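Long-range contacts in protein SMG-7 (Caenorhabditis elegans, PDB 3ZHE), which forms a heterodimer with SMG-5, built around 14-3-3-like domains, that is required for efficient nonsense-mediated mRNA decay: residues Phe211-Ile216 against Leu227-Arg232; Ile233-Ile239 against Arg279-Val284; Trp288-Arg293 against Leu328-Ile332. All blocks are in the same frame, centred on the assembly; numbering follows the deposited sequence.

Interaction 1. Residues Phe211-Ile216 against Leu227-Arg232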
ATOM      1  N   PHE B 211     -27.481 -19.772  23.069  1.00126.05           N
ATOM      2  CA  PHE B 211     -28.288 -18.701  23.646  1.00126.55           C
ATOM      3  C   PHE B 211     -29.766 -19.056  23.815  1.00126.10           C
ATOM      4  O   PHE B 211     -30.452 -18.490  24.668  1.00124.73           O
ATOM      5  CB  PHE B 211     -28.135 -17.415  22.827  1.00125.41           C
ATOM      6  CG  PHE B 211     -26.882 -16.642  23.138  1.00128.52           C
ATOM      7  CD1 PHE B 211     -25.690 -16.936  22.497  1.00129.21           C
ATOM      8  CD2 PHE B 211     -26.896 -15.624  24.077  1.00128.66           C
ATOM      9  CE1 PHE B 211     -24.537 -16.229  22.783  1.00130.16           C
ATOM     10  CE2 PHE B 211     -25.746 -14.911  24.366  1.00129.26           C
ATOM     11  CZ  PHE B 211     -24.565 -15.216  23.720  1.00130.62           C
ATOM     12  N   ALA B 212     -30.244 -20.002  23.013  1.00124.74           N
ATOM     13  CA  ALA B 212     -31.656 -20.376  23.015  1.00122.92           C
ATOM     14  C   ALA B 212     -32.131 -20.911  24.366  1.00126.89           C
ATOM     15  O   ALA B 212     -33.310 -20.800  24.703  1.00124.33           O
ATOM     16  CB  ALA B 212     -31.935 -21.391  21.915  1.00120.96           C
ATOM     17  N   ASN B 213     -31.210 -21.480  25.135  1.00132.96           N
ATOM     18  CA  ASN B 213     -31.559 -22.093  26.413  1.00136.35           C
ATOM     19  C   ASN B 213     -31.058 -21.309  27.622  1.00132.45           C
ATOM     20  O   ASN B 213     -30.572 -21.891  28.592  1.00132.81           O
ATOM     21  CB  ASN B 213     -31.046 -23.534  26.468  1.00141.28           C
ATOM     22  CG  ASN B 213     -31.710 -24.428  25.438  1.00139.84           C
ATOM     23  OD1 ASN B 213     -32.922 -24.364  25.232  1.00139.48           O
ATOM     24  ND2 ASN B 213     -30.915 -25.265  24.781  1.00138.92           N
ATOM     25  N   ARG B 214     -31.176 -19.989  27.560  1.00130.12           N
ATOM     26  CA  ARG B 214     -30.829 -19.145  28.695  1.00130.55           C
ATOM     27  C   ARG B 214     -32.091 -18.684  29.415  1.00128.39           C
ATOM     28  O   ARG B 214     -33.120 -18.440  28.786  1.00125.24           O
ATOM     29  CB  ARG B 214     -30.001 -17.939  28.245  1.00130.31           C
ATOM     30  CG  ARG B 214     -28.638 -18.298  27.671  1.00131.42           C
ATOM     31  CD  ARG B 214     -27.711 -17.091  27.655  1.00133.17           C
ATOM     32  NE  ARG B 214     -26.375 -17.433  27.178  1.00134.64           N
ATOM     33  CZ  ARG B 214     -25.321 -16.628  27.260  1.00135.10           C
ATOM     34  NH1 ARG B 214     -25.443 -15.425  27.807  1.00132.75           N
ATOM     35  NH2 ARG B 214     -24.142 -17.025  26.798  1.00136.40           N
ATOM     36  N   ASP B 215     -32.007 -18.577  30.737  1.00129.14           N
ATOM     37  CA  ASP B 215     -33.144 -18.143  31.539  1.00131.61           C
ATOM     38  C   ASP B 215     -33.495 -16.696  31.206  1.00133.36           C
ATOM     39  O   ASP B 215     -32.971 -15.761  31.811  1.00136.26           O
ATOM     40  CB  ASP B 215     -32.841 -18.290  33.031  1.00133.29           C
ATOM     41  CG  ASP B 215     -34.095 -18.460  33.868  1.00135.88           C
ATOM     42  OD1 ASP B 215     -35.167 -17.981  33.444  1.00135.70           O
ATOM     43  OD2 ASP B 215     -34.007 -19.075  34.952  1.00138.08           O
ATOM     44  N   ILE B 216     -34.383 -16.530  30.231  1.00129.79           N
ATOM     45  CA  ILE B 216     -34.819 -15.212  29.781  1.00124.61           C
ATOM     46  C   ILE B 216     -35.436 -14.396  30.920  1.00131.06           C
ATOM     47  O   ILE B 216     -35.313 -13.171  30.955  1.00131.95           O
ATOM     48  CB  ILE B 216     -35.812 -15.333  28.600  1.00119.99           C
ATOM     49  CG1 ILE B 216     -35.157 -16.069  27.430  1.00120.51           C
ATOM     50  CG2 ILE B 216     -36.298 -13.967  28.147  1.00120.52           C
ATOM     51  CD1 ILE B 216     -35.962 -16.014  26.148  1.00121.96           C
ATOM     52  N   LEU B 227     -30.213 -12.063  21.520  1.00106.95           N
ATOM     53  CA  LEU B 227     -29.620 -13.311  21.056  1.00104.53           C
ATOM     54  C   LEU B 227     -30.441 -14.526  21.476  1.00114.25           C
ATOM     55  O   LEU B 227     -30.769 -15.376  20.647  1.00116.35           O
ATOM     56  CB  LEU B 227     -28.174 -13.443  21.542  1.00 98.71           C
ATOM     57  CG  LEU B 227     -27.136 -12.719  20.685  1.00 96.58           C
ATOM     58  CD1 LEU B 227     -25.732 -13.036  21.162  1.00 97.27           C
ATOM     59  CD2 LEU B 227     -27.309 -13.096  19.223  1.00 91.10           C
ATOM     60  N   SER B 228     -30.776 -14.597  22.761  1.00118.57           N
ATOM     61  CA  SER B 228     -31.584 -15.693  23.287  1.00118.47           C
ATOM     62  C   SER B 228     -32.957 -15.759  22.623  1.00114.97           C
ATOM     63  O   SER B 228     -33.448 -16.843  22.312  1.00111.89           O
ATOM     64  CB  SER B 228     -31.739 -15.571  24.806  1.00120.55           C
ATOM     65  OG  SER B 228     -30.533 -15.908  25.473  1.00122.58           O
ATOM     66  N   CYS B 229     -33.572 -14.600  22.402  1.00113.10           N
ATOM     67  CA  CYS B 229     -34.903 -14.569  21.801  1.00105.88           C
ATOM     68  C   CYS B 229     -34.896 -14.943  20.317  1.00 97.75           C
ATOM     69  O   CYS B 229     -35.766 -15.683  19.855  1.00 96.89           O
ATOM     70  CB  CYS B 229     -35.575 -13.213  22.027  1.00106.71           C
ATOM     71  SG  CYS B 229     -36.014 -12.906  23.756  1.00130.50           S
ATOM     72  N   LEU B 230     -33.911 -14.436  19.581  1.00 96.31           N
ATOM     73  CA  LEU B 230     -33.736 -14.802  18.180  1.00 96.15           C
ATOM     74  C   LEU B 230     -33.484 -16.300  18.074  1.00102.31           C
ATOM     75  O   LEU B 230     -33.996 -16.973  17.173  1.00101.05           O
ATOM     76  CB  LEU B 230     -32.565 -14.035  17.566  1.00 91.31           C
ATOM     77  CG  LEU B 230     -32.250 -14.355  16.103  1.00 87.87           C
ATOM     78  CD1 LEU B 230     -33.376 -13.873  15.205  1.00 89.08           C
ATOM     79  CD2 LEU B 230     -30.918 -13.749  15.680  1.00 85.33           C
ATOM     80  N   GLY B 231     -32.692 -16.813  19.013  1.00107.89           N
ATOM     81  CA  GLY B 231     -32.405 -18.231  19.089  1.00114.71           C
ATOM     82  C   GLY B 231     -33.654 -19.050  19.346  1.00117.37           C
ATOM     83  O   GLY B 231     -33.829 -20.121  18.769  1.00116.97           O
ATOM     84  N   ARG B 232     -34.529 -18.547  20.213  1.00116.60           N
ATOM     85  CA  ARG B 232     -35.784 -19.235  20.499  1.00114.97           C
ATOM     86  C   ARG B 232     -36.752 -19.153  19.324  1.00116.33           C
ATOM     87  O   ARG B 232     -37.618 -20.012  19.165  1.00125.51           O
ATOM     88  CB  ARG B 232     -36.442 -18.687  21.768  1.00111.81           C
ATOM     89  CG  ARG B 232     -35.754 -19.108  23.053  1.00111.70           C
ATOM     90  CD  ARG B 232     -36.698 -19.009  24.238  1.00114.41           C
ATOM     91  NE  ARG B 232     -36.034 -19.342  25.494  1.00114.19           N
ATOM     92  CZ  ARG B 232     -36.650 -19.407  26.671  1.00113.81           C
ATOM     93  NH1 ARG B 232     -37.952 -19.165  26.755  1.00116.12           N
ATOM     94  NH2 ARG B 232     -35.966 -19.717  27.763  1.00110.88           N
TER
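The carbonyl oxygen of Phe211 receives two bonds, one from the helix and one from its own loop: Ser228 OG donates a hydrogen bond to Phe211 O at 2.7 Å, and the amide of Arg214 makes a weak bond to the same oxygen, closing a type I beta turn from Phe211 to Arg214. The turn lies in the loop that leads from helix 200-209 to helix 222-234, probably in the alpha-helical domain, and it packs back on the second of these helices. Serine suits this place because its short side chain, with OG beside its own backbone N (chi1 -73°), can meet a carbonyl lying close to the helix. Gly231 lets the loop backbone at Ala212 pass close to the helix; Ala212 CB lies 3.9 Å from Gly231 C. The Phe211 ring has a methyl of Leu227 over one face, CD1 standing 3.7 Å from the ring centroid in a CH-pi contact, and Arg214 NH2 over the opposite face. Extended Arg232 reaches along the loop: NE bonds Ala212 O at 3.2 Å, NH2 bonds Arg214 O weakly, and NH1 goes to Glu238 O. This planar cation thus ties three backbone carbonyls together, while Ile216 CD1 lies 3.3 Å above one face of its guanidinium.

Interaction 2. Residues Ile233-Ile239 against Arg279-Val284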
ATOM      1  N   ILE B 233     -36.607 -18.115  18.506  1.00106.23           N
ATOM      2  CA  ILE B 233     -37.402 -17.995  17.290  1.00103.79           C
ATOM      3  C   ILE B 233     -36.950 -19.036  16.271  1.00112.70           C
ATOM      4  O   ILE B 233     -37.771 -19.708  15.641  1.00115.58           O
ATOM      5  CB  ILE B 233     -37.284 -16.590  16.663  1.00 97.70           C
ATOM      6  CG1 ILE B 233     -37.900 -15.534  17.580  1.00106.63           C
ATOM      7  CG2 ILE B 233     -37.971 -16.550  15.311  1.00 87.71           C
ATOM      8  CD1 ILE B 233     -37.784 -14.127  17.040  1.00107.89           C
ATOM      9  N   HIS B 234     -35.634 -19.171  16.130  1.00114.49           N
ATOM     10  CA  HIS B 234     -35.046 -20.088  15.157  1.00114.79           C
ATOM     11  C   HIS B 234     -35.404 -21.550  15.421  1.00113.24           C
ATOM     12  O   HIS B 234     -35.739 -22.291  14.497  1.00112.43           O
ATOM     13  CB  HIS B 234     -33.524 -19.932  15.141  1.00121.16           C
ATOM     14  CG  HIS B 234     -32.854 -20.652  14.011  1.00127.95           C
ATOM     15  ND1 HIS B 234     -32.491 -20.021  12.841  1.00129.58           N
ATOM     16  CD2 HIS B 234     -32.485 -21.947  13.871  1.00128.96           C
ATOM     17  CE1 HIS B 234     -31.923 -20.897  12.031  1.00130.36           C
ATOM     18  NE2 HIS B 234     -31.908 -22.073  12.632  1.00128.65           N
ATOM     19  N   PHE B 235     -35.328 -21.962  16.683  1.00111.95           N
ATOM     20  CA  PHE B 235     -35.574 -23.354  17.045  1.00113.68           C
ATOM     21  C   PHE B 235     -37.031 -23.623  17.405  1.00117.46           C
ATOM     22  O   PHE B 235     -37.347 -24.650  18.008  1.00119.87           O
ATOM     23  CB  PHE B 235     -34.667 -23.784  18.201  1.00113.08           C
ATOM     24  CG  PHE B 235     -33.220 -23.893  17.827  1.00111.18           C
ATOM     25  CD1 PHE B 235     -32.768 -24.950  17.054  1.00115.54           C
ATOM     26  CD2 PHE B 235     -32.307 -22.944  18.255  1.00109.85           C
ATOM     27  CE1 PHE B 235     -31.433 -25.056  16.710  1.00118.07           C
ATOM     28  CE2 PHE B 235     -30.971 -23.044  17.915  1.00110.58           C
ATOM     29  CZ  PHE B 235     -30.534 -24.102  17.142  1.00115.05           C
ATOM     30  N   LEU B 236     -37.908 -22.693  17.034  1.00114.71           N
ATOM     31  CA  LEU B 236     -39.345 -22.836  17.257  1.00111.71           C
ATOM     32  C   LEU B 236     -39.691 -23.083  18.725  1.00114.08           C
ATOM     33  O   LEU B 236     -40.535 -23.920  19.040  1.00111.88           O
ATOM     34  CB  LEU B 236     -39.918 -23.956  16.381  1.00110.16           C
ATOM     35  CG  LEU B 236     -39.844 -23.744  14.866  1.00 90.32           C
ATOM     36  CD1 LEU B 236     -40.287 -24.994  14.121  1.00102.77           C
ATOM     37  CD2 LEU B 236     -40.687 -22.546  14.456  1.00 93.28           C
ATOM     38  N   LEU B 237     -39.031 -22.349  19.616  1.00119.95           N
ATOM     39  CA  LEU B 237     -39.278 -22.482  21.048  1.00125.74           C
ATOM     40  C   LEU B 237     -40.131 -21.330  21.565  1.00126.93           C
ATOM     41  O   LEU B 237     -40.133 -20.238  20.996  1.00119.26           O
ATOM     42  CB  LEU B 237     -37.956 -22.541  21.816  1.00125.24           C
ATOM     43  CG  LEU B 237     -36.971 -23.622  21.367  1.00122.07           C
ATOM     44  CD1 LEU B 237     -35.728 -23.623  22.245  1.00122.91           C
ATOM     45  CD2 LEU B 237     -37.639 -24.987  21.368  1.00121.98           C
ATOM     46  N   GLU B 238     -40.857 -21.581  22.651  1.00135.64           N
ATOM     47  CA  GLU B 238     -41.734 -20.576  23.238  1.00140.08           C
ATOM     48  C   GLU B 238     -40.938 -19.539  24.026  1.00143.52           C
ATOM     49  O   GLU B 238     -40.158 -19.887  24.912  1.00146.83           O
ATOM     50  CB  GLU B 238     -42.773 -21.244  24.145  1.00142.33           C
ATOM     51  CG  GLU B 238     -43.764 -20.282  24.785  1.00145.91           C
ATOM     52  CD  GLU B 238     -44.787 -20.993  25.651  1.00155.41           C
ATOM     53  OE1 GLU B 238     -44.701 -22.232  25.775  1.00162.19           O
ATOM     54  OE2 GLU B 238     -45.679 -20.316  26.206  1.00156.03           O
ATOM     55  N   ILE B 239     -41.134 -18.266  23.693  1.00141.38           N
ATOM     56  CA  ILE B 239     -40.475 -17.180  24.408  1.00139.95           C
ATOM     57  C   ILE B 239     -41.211 -16.884  25.712  1.00143.93           C
ATOM     58  O   ILE B 239     -42.348 -16.408  25.695  1.00137.84           O
ATOM     59  CB  ILE B 239     -40.380 -15.907  23.545  1.00135.44           C
ATOM     60  CG1 ILE B 239     -39.598 -16.196  22.262  1.00127.40           C
ATOM     61  CG2 ILE B 239     -39.723 -14.779  24.327  1.00137.69           C
ATOM     62  CD1 ILE B 239     -39.363 -14.976  21.395  1.00119.78           C
ATOM     63  N   ARG B 279     -46.347 -19.184  15.222  1.00130.81           N
ATOM     64  CA  ARG B 279     -45.990 -18.551  16.485  1.00129.26           C
ATOM     65  C   ARG B 279     -44.688 -17.767  16.358  1.00127.04           C
ATOM     66  O   ARG B 279     -44.599 -16.606  16.777  1.00127.35           O
ATOM     67  CB  ARG B 279     -45.859 -19.608  17.582  1.00130.84           C
ATOM     68  CG  ARG B 279     -45.506 -19.049  18.945  1.00130.34           C
ATOM     69  CD  ARG B 279     -45.358 -20.158  19.970  1.00132.27           C
ATOM     70  NE  ARG B 279     -44.275 -21.076  19.633  1.00132.87           N
ATOM     71  CZ  ARG B 279     -43.929 -22.123  20.373  1.00136.63           C
ATOM     72  NH1 ARG B 279     -44.583 -22.389  21.496  1.00140.29           N
ATOM     73  NH2 ARG B 279     -42.928 -22.907  19.993  1.00136.21           N
ATOM     74  N   ALA B 280     -43.681 -18.409  15.773  1.00126.10           N
ATOM     75  CA  ALA B 280     -42.381 -17.771  15.577  1.00124.50           C
ATOM     76  C   ALA B 280     -42.491 -16.502  14.727  1.00125.95           C
ATOM     77  O   ALA B 280     -41.965 -15.442  15.090  1.00128.18           O
ATOM     78  CB  ALA B 280     -41.402 -18.751  14.950  1.00122.63           C
ATOM     79  N   VAL B 281     -43.187 -16.621  13.600  1.00125.09           N
ATOM     80  CA  VAL B 281     -43.403 -15.491  12.705  1.00121.85           C
ATOM     81  C   VAL B 281     -44.152 -14.369  13.424  1.00120.97           C
ATOM     82  O   VAL B 281     -43.918 -13.191  13.160  1.00116.28           O
ATOM     83  CB  VAL B 281     -44.155 -15.923  11.418  1.00118.09           C
ATOM     84  CG1 VAL B 281     -44.676 -14.718  10.646  1.00112.61           C
ATOM     85  CG2 VAL B 281     -43.246 -16.765  10.534  1.00121.87           C
ATOM     86  N   GLU B 282     -45.034 -14.737  14.351  1.00124.87           N
ATOM     87  CA  GLU B 282     -45.746 -13.740  15.148  1.00125.39           C
ATOM     88  C   GLU B 282     -44.819 -13.006  16.118  1.00123.03           C
ATOM     89  O   GLU B 282     -44.946 -11.791  16.312  1.00128.23           O
ATOM     90  CB  GLU B 282     -46.907 -14.380  15.913  1.00130.50           C
ATOM     91  CG  GLU B 282     -47.743 -13.390  16.711  1.00135.64           C
ATOM     92  CD  GLU B 282     -48.530 -12.435  15.830  1.00137.12           C
ATOM     93  OE1 GLU B 282     -48.615 -12.672  14.606  1.00137.29           O
ATOM     94  OE2 GLU B 282     -49.068 -11.445  16.367  1.00137.13           O
ATOM     95  N   TYR B 283     -43.903 -13.746  16.738  1.00115.74           N
ATOM     96  CA  TYR B 283     -42.865 -13.140  17.572  1.00111.38           C
ATOM     97  C   TYR B 283     -42.101 -12.098  16.752  1.00103.69           C
ATOM     98  O   TYR B 283     -41.960 -10.920  17.150  1.00104.44           O
ATOM     99  CB  TYR B 283     -41.886 -14.210  18.064  1.00112.00           C
ATOM    100  CG  TYR B 283     -42.390 -15.088  19.193  1.00117.48           C
ATOM    101  CD1 TYR B 283     -43.013 -14.541  20.307  1.00120.22           C
ATOM    102  CD2 TYR B 283     -42.227 -16.467  19.147  1.00123.82           C
ATOM    103  CE1 TYR B 283     -43.465 -15.342  21.340  1.00125.46           C
ATOM    104  CE2 TYR B 283     -42.676 -17.277  20.177  1.00128.96           C
ATOM    105  CZ  TYR B 283     -43.294 -16.708  21.270  1.00131.06           C
ATOM    106  OH  TYR B 283     -43.744 -17.505  22.297  1.00138.13           O
ATOM    107  N   VAL B 284     -41.617 -12.552  15.597  1.00 98.69           N
ATOM    108  CA  VAL B 284     -40.908 -11.692  14.654  1.00 98.34           C
ATOM    109  C   VAL B 284     -41.723 -10.446  14.318  1.00101.83           C
ATOM    110  O   VAL B 284     -41.185  -9.344  14.256  1.00102.39           O
ATOM    111  CB  VAL B 284     -40.567 -12.450  13.352  1.00 94.85           C
ATOM    112  CG1 VAL B 284     -39.926 -11.515  12.335  1.00 88.80           C
ATOM    113  CG2 VAL B 284     -39.652 -13.627  13.650  1.00 94.40           C
TER
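Tyr283 sends its ring off beside the backbone N (chi1 -76°) and Ile239 does the same with CG1 (chi1 -59°), which slides the two side chains past each other in opposite directions. The isoleucine tip, CD1, ends over the centre of the ring face, 3.8 Å from its centroid, in a CH-pi contact. At the far end of the ring the phenolic oxygen accepts a hydrogen bond from the backbone, Ile239 N to Tyr283 OH at 3.1 Å. A tyrosine therefore suits the place twice over, with a flat apolar face for the side chain and a polar tip for the amide of the same residue.

The segment it meets is the last turn of helix 222-234 and the loop after it; a Schellman motif closes the helix, with Leu236, at positive phi, as the C-prime residue. Here the helix end and its capping residue pack on helix 277-304: small Ala280 lets Leu236 CD2 come to 3.9 Å from its CB, and Ile233 CG2 meets Val284 CG2 at 3.8 Å, with Leu270 of helix 257-270 joining in. Arg279, bent at chi3 (62°), lays its guanidinium face against the backbone at Leu237 and Glu238, with Leu236 O at its edge, NH2 lying 2.8 Å from that oxygen. Glu238 OE1 stays 4.3 Å from Arg279 NH1, too far for a salt bridge, so attraction between these two side chains probably adds only modestly to a contact resting largely on apolar packing, the amide-to-phenol bond and the arginine laid on the backbone.

Interaction 3. Residues Trp288-Arg293 against Leu328-Ile332; sequences WCTAYR and LLRGI
Leu329 and Tyr292 meet at the heart of a contact in which helix 277-304 receives a type II beta turn, Leu329 to Ile332, from the loop between helices 313-322 and 337-348. No hydrogen bond joins the two segments; what holds them is apolar packing, much of it against aromatic rings.

Two CH-pi contacts come first. Leu329 CD1 sits almost directly above the centre of the Tyr292 ring, 3.7 Å from the centroid and 7° off the normal. Leu328 CD1 lies over the five-membered ring of Trp288, 4.0 Å from its centroid and offset toward the rim. CG of Tyr292 is anti to the backbone N (chi1 -173°), which directs the ring at the turn, and the two leucines cross their aromatic partners at about a right angle.

An edge contact adds to these. The other methyl of Leu329, CD2, sits at the edge of the indole, 3.7 Å from Trp288 CD1, so the branched leucine end serves both rings.

Plain apolar packing comes from Cys289, small and polarisable, whose SG faces the turn: it meets Leu329 CD2 and lies 3.8 Å from Ile332 CD1, with Leu328 O also nearby. A serine in place of Tyr292 removes the ring, and would probably leave a gap beside both Leu329 methyls and Ile332 CD1, with these groups freer to turn.

The polar ends find partners outside the two segments: Trp288 NE1 bonds Leu322 O, and Arg293 NH2 bonds Gln335 OE1. Gly331 occupies the third position of the turn, where its positive phi favours a residue without CB. The turn thereby returns Ile332 to the helix, where CD1 reaches the edge of the tyrosine ring, 3.6 Å from Tyr292 CD2.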
ATOM      1  N   TRP B 288     -40.485  -6.654  15.050  1.00 98.54           N
ATOM      2  CA  TRP B 288     -40.417  -5.854  13.833  1.00 96.64           C
ATOM      3  C   TRP B 288     -41.282  -4.601  13.919  1.00 93.22           C
ATOM      4  O   TRP B 288     -40.811  -3.495  13.657  1.00 87.45           O
ATOM      5  CB  TRP B 288     -40.867  -6.703  12.646  1.00 96.45           C
ATOM      6  CG  TRP B 288     -40.416  -6.204  11.321  1.00 95.81           C
ATOM      7  CD1 TRP B 288     -41.072  -5.328  10.509  1.00100.52           C
ATOM      8  CD2 TRP B 288     -39.211  -6.564  10.637  1.00 88.63           C
ATOM      9  NE1 TRP B 288     -40.346  -5.114   9.362  1.00 98.04           N
ATOM     10  CE2 TRP B 288     -39.200  -5.862   9.417  1.00 90.96           C
ATOM     11  CE3 TRP B 288     -38.140  -7.409  10.941  1.00 85.59           C
ATOM     12  CZ2 TRP B 288     -38.159  -5.980   8.501  1.00 89.51           C
ATOM     13  CZ3 TRP B 288     -37.107  -7.523  10.030  1.00 86.54           C
ATOM     14  CH2 TRP B 288     -37.124  -6.811   8.825  1.00 88.65           C
ATOM     15  N   CYS B 289     -42.547  -4.782  14.288  1.00 95.25           N
ATOM     16  CA  CYS B 289     -43.479  -3.662  14.383  1.00 99.10           C
ATOM     17  C   CYS B 289     -43.084  -2.663  15.466  1.00100.37           C
ATOM     18  O   CYS B 289     -43.181  -1.449  15.259  1.00100.26           O
ATOM     19  CB  CYS B 289     -44.911  -4.157  14.606  1.00102.66           C
ATOM     20  SG  CYS B 289     -45.706  -4.808  13.121  1.00114.93           S
ATOM     21  N   THR B 290     -42.642  -3.168  16.616  1.00101.63           N
ATOM     22  CA  THR B 290     -42.164  -2.287  17.681  1.00104.11           C
ATOM     23  C   THR B 290     -41.023  -1.402  17.172  1.00102.30           C
ATOM     24  O   THR B 290     -41.039  -0.169  17.342  1.00 97.96           O
ATOM     25  CB  THR B 290     -41.690  -3.084  18.911  1.00108.29           C
ATOM     26  OG1 THR B 290     -42.808  -3.749  19.513  1.00111.65           O
ATOM     27  CG2 THR B 290     -41.049  -2.158  19.934  1.00110.06           C
ATOM     28  N   ALA B 291     -40.049  -2.040  16.530  1.00108.44           N
ATOM     29  CA  ALA B 291     -38.920  -1.332  15.935  1.00107.09           C
ATOM     30  C   ALA B 291     -39.381  -0.285  14.921  1.00100.53           C
ATOM     31  O   ALA B 291     -38.875   0.840  14.905  1.00 97.41           O
ATOM     32  CB  ALA B 291     -37.963  -2.317  15.285  1.00105.74           C
ATOM     33  N   TYR B 292     -40.343  -0.663  14.084  1.00 98.95           N
ATOM     34  CA  TYR B 292     -40.892   0.231  13.067  1.00 99.79           C
ATOM     35  C   TYR B 292     -41.479   1.485  13.709  1.00110.89           C
ATOM     36  O   TYR B 292     -41.192   2.607  13.283  1.00113.41           O
ATOM     37  CB  TYR B 292     -41.955  -0.502  12.240  1.00 96.31           C
ATOM     38  CG  TYR B 292     -42.488   0.273  11.053  1.00 94.42           C
ATOM     39  CD1 TYR B 292     -41.635   0.734  10.058  1.00 88.14           C
ATOM     40  CD2 TYR B 292     -43.848   0.521  10.915  1.00 99.80           C
ATOM     41  CE1 TYR B 292     -42.122   1.436   8.966  1.00 88.66           C
ATOM     42  CE2 TYR B 292     -44.343   1.219   9.829  1.00 99.45           C
ATOM     43  CZ  TYR B 292     -43.476   1.674   8.857  1.00 93.41           C
ATOM     44  OH  TYR B 292     -43.966   2.370   7.775  1.00 90.56           O
ATOM     45  N   ARG B 293     -42.290   1.284  14.744  1.00115.46           N
ATOM     46  CA  ARG B 293     -42.881   2.388  15.497  1.00115.50           C
ATOM     47  C   ARG B 293     -41.820   3.327  16.065  1.00116.14           C
ATOM     48  O   ARG B 293     -41.822   4.532  15.779  1.00118.74           O
ATOM     49  CB  ARG B 293     -43.738   1.845  16.641  1.00118.16           C
ATOM     50  CG  ARG B 293     -45.067   1.251  16.213  1.00121.63           C
ATOM     51  CD  ARG B 293     -45.631   0.362  17.308  1.00131.10           C
ATOM     52  NE  ARG B 293     -47.090   0.324  17.293  1.00140.40           N
ATOM     53  CZ  ARG B 293     -47.822  -0.472  18.065  1.00146.20           C
ATOM     54  NH1 ARG B 293     -47.230  -1.307  18.908  1.00148.11           N
ATOM     55  NH2 ARG B 293     -49.145  -0.440  17.988  1.00146.79           N
ATOM     56  N   LEU B 328     -45.322  -8.089   7.307  1.00 95.30           N
ATOM     57  CA  LEU B 328     -45.136  -7.990   8.750  1.00 99.78           C
ATOM     58  C   LEU B 328     -45.688  -6.678   9.298  1.00101.93           C
ATOM     59  O   LEU B 328     -45.990  -6.572  10.486  1.00106.63           O
ATOM     60  CB  LEU B 328     -43.656  -8.126   9.116  1.00 99.88           C
ATOM     61  CG  LEU B 328     -43.057  -9.533   9.128  1.00 97.53           C
ATOM     62  CD1 LEU B 328     -41.576  -9.480   9.468  1.00 97.07           C
ATOM     63  CD2 LEU B 328     -43.801 -10.409  10.120  1.00 97.59           C
ATOM     64  N   LEU B 329     -45.824  -5.684   8.425  1.00 96.38           N
ATOM     65  CA  LEU B 329     -46.250  -4.350   8.841  1.00 95.43           C
ATOM     66  C   LEU B 329     -47.754  -4.121   8.703  1.00110.14           C
ATOM     67  O   LEU B 329     -48.251  -3.033   8.995  1.00113.78           O
ATOM     68  CB  LEU B 329     -45.477  -3.275   8.073  1.00 87.44           C
ATOM     69  CG  LEU B 329     -43.995  -3.144   8.429  1.00 82.40           C
ATOM     70  CD1 LEU B 329     -43.363  -1.978   7.686  1.00 79.04           C
ATOM     71  CD2 LEU B 329     -43.822  -2.985   9.932  1.00 81.10           C
ATOM     72  N   ARG B 330     -48.474  -5.145   8.256  1.00115.93           N
ATOM     73  CA  ARG B 330     -49.928  -5.081   8.199  1.00119.26           C
ATOM     74  C   ARG B 330     -50.498  -4.998   9.610  1.00122.02           C
ATOM     75  O   ARG B 330     -50.008  -5.661  10.523  1.00121.99           O
ATOM     76  CB  ARG B 330     -50.498  -6.316   7.497  1.00121.30           C
ATOM     77  CG  ARG B 330     -50.149  -6.443   6.024  1.00124.90           C
ATOM     78  CD  ARG B 330     -50.593  -7.800   5.492  1.00135.22           C
ATOM     79  NE  ARG B 330     -50.302  -7.969   4.072  1.00139.69           N
ATOM     80  CZ  ARG B 330     -50.405  -9.125   3.423  1.00140.10           C
ATOM     81  NH1 ARG B 330     -50.787 -10.220   4.069  1.00136.76           N
ATOM     82  NH2 ARG B 330     -50.123  -9.190   2.130  1.00142.89           N
ATOM     83  N   GLY B 331     -51.530  -4.180   9.789  1.00125.83           N
ATOM     84  CA  GLY B 331     -52.203  -4.088  11.071  1.00129.73           C
ATOM     85  C   GLY B 331     -51.949  -2.799  11.829  1.00129.31           C
ATOM     86  O   GLY B 331     -52.740  -2.415  12.690  1.00133.87           O
ATOM     87  N   ILE B 332     -50.846  -2.129  11.513  1.00124.34           N
ATOM     88  CA  ILE B 332     -50.502  -0.877  12.178  1.00126.58           C
ATOM     89  C   ILE B 332     -50.468   0.289  11.192  1.00129.40           C
ATOM     90  O   ILE B 332     -49.906   1.346  11.485  1.00126.61           O
ATOM     91  CB  ILE B 332     -49.143  -0.972  12.904  1.00122.50           C
ATOM     92  CG1 ILE B 332     -48.006  -1.164  11.898  1.00117.74           C
ATOM     93  CG2 ILE B 332     -49.156  -2.106  13.920  1.00125.25           C
ATOM     94  CD1 ILE B 332     -46.629  -1.145  12.526  1.00117.33           C
TER

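How the interactions relate
The three contacts follow one another along the chain, passed on by shared helices. Interactions 1 and 2 share helix 222-234, with centres 11 Å apart. The Schellman motif bond from Leu237 N to Arg232 O (2.8 Å), together with the guanidinium of the same arginine, makes Arg232 the joint between them, and Ile239 CD1 packs 4.0 Å from Cys229 O. Interactions 2 and 3 share helix 277-304, their centres 16 Å apart, and touch only by packing, Val284 CG1 lying 3.9 Å from Leu328 CD1. Interactions 1 and 3 do not touch; their nearest atoms are about 9 Å apart. Thus a junction with hydrogen bonds and packing is followed by one of packing alone.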